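Local coordinates for protein thiol-activated cytolysin (PDB 6NAL) that forms pores in membranes as a bacterial cytolysin, probably by assembling many copies into a large beta-barrel, like the cholesterol-dependent cytolysins, at the interface of chains A and B. Numbering follows the deposited sequence. Chains: chain A/B, Thiol-activated cytolysin.

The interface of chains A and B. Residues chain A 51-54, 355; chain B 392-396.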
ATOM      1  N   GLU A  51      -6.799   8.505  -2.678  1.00 45.02           N
ATOM      2  CA  GLU A  51      -5.831   8.825  -3.705  1.00 40.37           C
ATOM      3  C   GLU A  51      -6.549   9.441  -4.895  1.00 44.75           C
ATOM      4  O   GLU A  51      -7.608   8.968  -5.319  1.00 41.71           O
ATOM      5  CB  GLU A  51      -5.089   7.589  -4.149  1.00 40.51           C
ATOM      6  CG  GLU A  51      -3.751   7.858  -4.771  1.00 43.68           C
ATOM      7  CD  GLU A  51      -3.137   6.553  -5.319  1.00 62.01           C
ATOM      8  OE1 GLU A  51      -3.807   5.471  -5.270  1.00 63.67           O
ATOM      9  OE2 GLU A  51      -1.981   6.619  -5.805  1.00 59.84           O
ATOM     10  N   LYS A  52      -5.939  10.480  -5.422  1.00 43.16           N
ATOM     11  CA  LYS A  52      -6.411  11.195  -6.578  1.00 40.84           C
ATOM     12  C   LYS A  52      -5.853  10.490  -7.799  1.00 43.80           C
ATOM     13  O   LYS A  52      -4.630  10.296  -7.890  1.00 40.39           O
ATOM     14  CB  LYS A  52      -5.948  12.647  -6.516  1.00 48.08           C
ATOM     15  CG  LYS A  52      -6.493  13.506  -7.650  1.00 55.70           C
ATOM     16  CD  LYS A  52      -6.204  15.008  -7.452  1.00 56.44           C
ATOM     17  CE  LYS A  52      -5.955  15.674  -8.836  1.00 70.33           C
ATOM     18  NZ  LYS A  52      -6.541  17.018  -9.051  1.00 76.15           N
ATOM     19  N   CYS A  53      -6.756  10.108  -8.724  1.00 34.81           N
ATOM     20  CA  CYS A  53      -6.402   9.404  -9.945  1.00 36.79           C
ATOM     21  C   CYS A  53      -7.119  10.027 -11.123  1.00 35.25           C
ATOM     22  O   CYS A  53      -8.134  10.703 -10.965  1.00 41.08           O
ATOM     23  CB  CYS A  53      -6.809   7.919  -9.960  1.00 46.44           C
ATOM     24  SG  CYS A  53      -6.354   7.020  -8.541  1.00 51.08           S
ATOM     25  N   SER A  54      -6.609   9.736 -12.315  1.00 34.85           N
ATOM     26  CA  SER A  54      -7.284  10.032 -13.558  1.00 34.82           C
ATOM     27  C   SER A  54      -7.275   8.786 -14.444  1.00 42.52           C
ATOM     28  O   SER A  54      -6.416   7.913 -14.341  1.00 40.37           O
ATOM     29  CB  SER A  54      -6.658  11.232 -14.237  1.00 32.33           C
ATOM     30  OG  SER A  54      -5.546  10.900 -15.010  1.00 46.05           O
ATOM     31  N   TYR A 355     -10.785  11.189 -10.464  1.00 38.88           N
ATOM     32  CA  TYR A 355     -11.635  10.627  -9.440  1.00 35.20           C
ATOM     33  C   TYR A 355     -10.793  10.402  -8.193  1.00 34.16           C
ATOM     34  O   TYR A 355      -9.560  10.415  -8.234  1.00 34.12           O
ATOM     35  CB  TYR A 355     -12.308   9.345  -9.915  1.00 36.58           C
ATOM     36  CG  TYR A 355     -11.397   8.217 -10.303  1.00 39.76           C
ATOM     37  CD1 TYR A 355     -10.876   8.120 -11.575  1.00 34.67           C
ATOM     38  CD2 TYR A 355     -11.145   7.195  -9.417  1.00 41.90           C
ATOM     39  CE1 TYR A 355     -10.071   7.027 -11.942  1.00 36.74           C
ATOM     40  CE2 TYR A 355     -10.365   6.117  -9.760  1.00 37.57           C
ATOM     41  CZ  TYR A 355      -9.817   6.045 -11.027  1.00 34.70           C
ATOM     42  OH  TYR A 355      -9.016   4.979 -11.349  1.00 52.20           O
TER
ATOM     43  N   GLY B 392       0.740  15.175  -8.854  1.00 63.43           N
ATOM     44  CA  GLY B 392       0.403  14.290  -7.749  1.00 64.38           C
ATOM     45  C   GLY B 392      -0.668  13.270  -8.133  1.00 68.59           C
ATOM     46  O   GLY B 392      -1.468  12.785  -7.319  1.00 66.95           O
ATOM     47  N   LEU B 393      -0.687  12.939  -9.413  1.00 48.97           N
ATOM     48  CA  LEU B 393      -1.759  12.167 -10.004  1.00 41.18           C
ATOM     49  C   LEU B 393      -1.301  10.753 -10.342  1.00 38.22           C
ATOM     50  O   LEU B 393      -0.287  10.560 -11.020  1.00 33.20           O
ATOM     51  CB  LEU B 393      -2.233  12.883 -11.257  1.00 50.62           C
ATOM     52  CG  LEU B 393      -3.625  13.513 -11.225  1.00 49.74           C
ATOM     53  CD1 LEU B 393      -4.060  13.771 -12.643  1.00 53.80           C
ATOM     54  CD2 LEU B 393      -4.579  12.596 -10.550  1.00 51.16           C
ATOM     55  N   LYS B 394      -2.048   9.770  -9.880  1.00 33.00           N
ATOM     56  CA  LYS B 394      -1.905   8.424 -10.416  1.00 40.89           C
ATOM     57  C   LYS B 394      -2.683   8.374 -11.740  1.00 30.40           C
ATOM     58  O   LYS B 394      -3.912   8.453 -11.759  1.00 32.69           O
ATOM     59  CB  LYS B 394      -2.399   7.406  -9.394  1.00 31.50           C
ATOM     60  CG  LYS B 394      -2.205   5.971  -9.828  1.00 41.56           C
ATOM     61  CD  LYS B 394      -2.960   5.021  -8.882  1.00 41.03           C
ATOM     62  CE  LYS B 394      -2.816   3.573  -9.353  1.00 38.75           C
ATOM     63  NZ  LYS B 394      -3.720   2.642  -8.602  1.00 49.62           N
ATOM     64  N   VAL B 395      -1.990   8.291 -12.850  1.00 30.96           N
ATOM     65  CA  VAL B 395      -2.649   8.272 -14.166  1.00 34.35           C
ATOM     66  C   VAL B 395      -2.725   6.840 -14.679  1.00 37.94           C
ATOM     67  O   VAL B 395      -1.729   6.106 -14.637  1.00 41.69           O
ATOM     68  CB  VAL B 395      -1.909   9.171 -15.170  1.00 40.49           C
ATOM     69  CG1 VAL B 395      -2.504   9.142 -16.518  1.00 36.78           C
ATOM     70  CG2 VAL B 395      -1.871  10.607 -14.669  1.00 37.92           C
ATOM     71  N   ILE B 396      -3.901   6.456 -15.191  1.00 41.12           N
ATOM     72  CA  ILE B 396      -4.191   5.101 -15.679  1.00 34.17           C
ATOM     73  C   ILE B 396      -4.624   5.259 -17.118  1.00 34.70           C
ATOM     74  O   ILE B 396      -5.652   5.886 -17.402  1.00 39.34           O
ATOM     75  CB  ILE B 396      -5.279   4.412 -14.847  1.00 35.80           C
ATOM     76  CG1 ILE B 396      -4.826   4.317 -13.383  1.00 39.96           C
ATOM     77  CG2 ILE B 396      -5.587   3.022 -15.376  1.00 33.18           C
ATOM     78  CD1 ILE B 396      -5.980   4.088 -12.398  1.00 37.98           C
TER
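A:Ser54 and B:Lys394 pair through their backbones where strand 44-59 of one cytolysin molecule runs parallel to strand 393-400 of the other, so that a beta-sheet continues across a two-fold dimer. The B strand falls in the sequence of the C-terminal beta-sandwich domain typical of cholesterol-dependent cytolysins. Whether this dimer forms in solution or only in the crystal, the structure alone does not show.

Backbone hydrogen bonds form the ladder. A:Ser54 N donates to B:Lys394 O at 3.0 Å, and A:Ser54 O in turn accepts B:Ile396 N at 3.0 Å with a more bent approach, 146° at the hydrogen. Two residues back along chain A, the O of A:Lys52 takes B:Lys394 N only weakly, at 3.3 Å, so that B:Lys394 uses both its backbone N and O across the contact.

On one side of the sheet the side chains meet largely through carbon. B:Leu393 turns its CD2 branch against A:Lys52 CG (3.6 Å), the two side chains crossing obliquely, while its CD1 branch faces CB of A:Ser54. The hydroxyl OG of A:Ser54 lies 3.7 Å from B:Val395 CG2, close to both methyls of that valine.

Across the sheet, B:Lys394 stretches out with CG anti to its backbone N (chi1 -176°), and its aliphatic stem passes the A:Glu51 carboxylate at about a right angle. B:Lys394 CD lies 3.6 Å from A:Glu51 OE2 and also packs against A:Cys53 SG. The B:Lys394 NZ stays 4.4 Å from A:Glu51 OE1, too far for a salt bridge, though the opposite charges may still attract. Farther along this side, the methyl CD1 of B:Ile396 meets the phenol OH of A:Tyr355, whose ring carries A:Cys53 CB over one face, toward the rim.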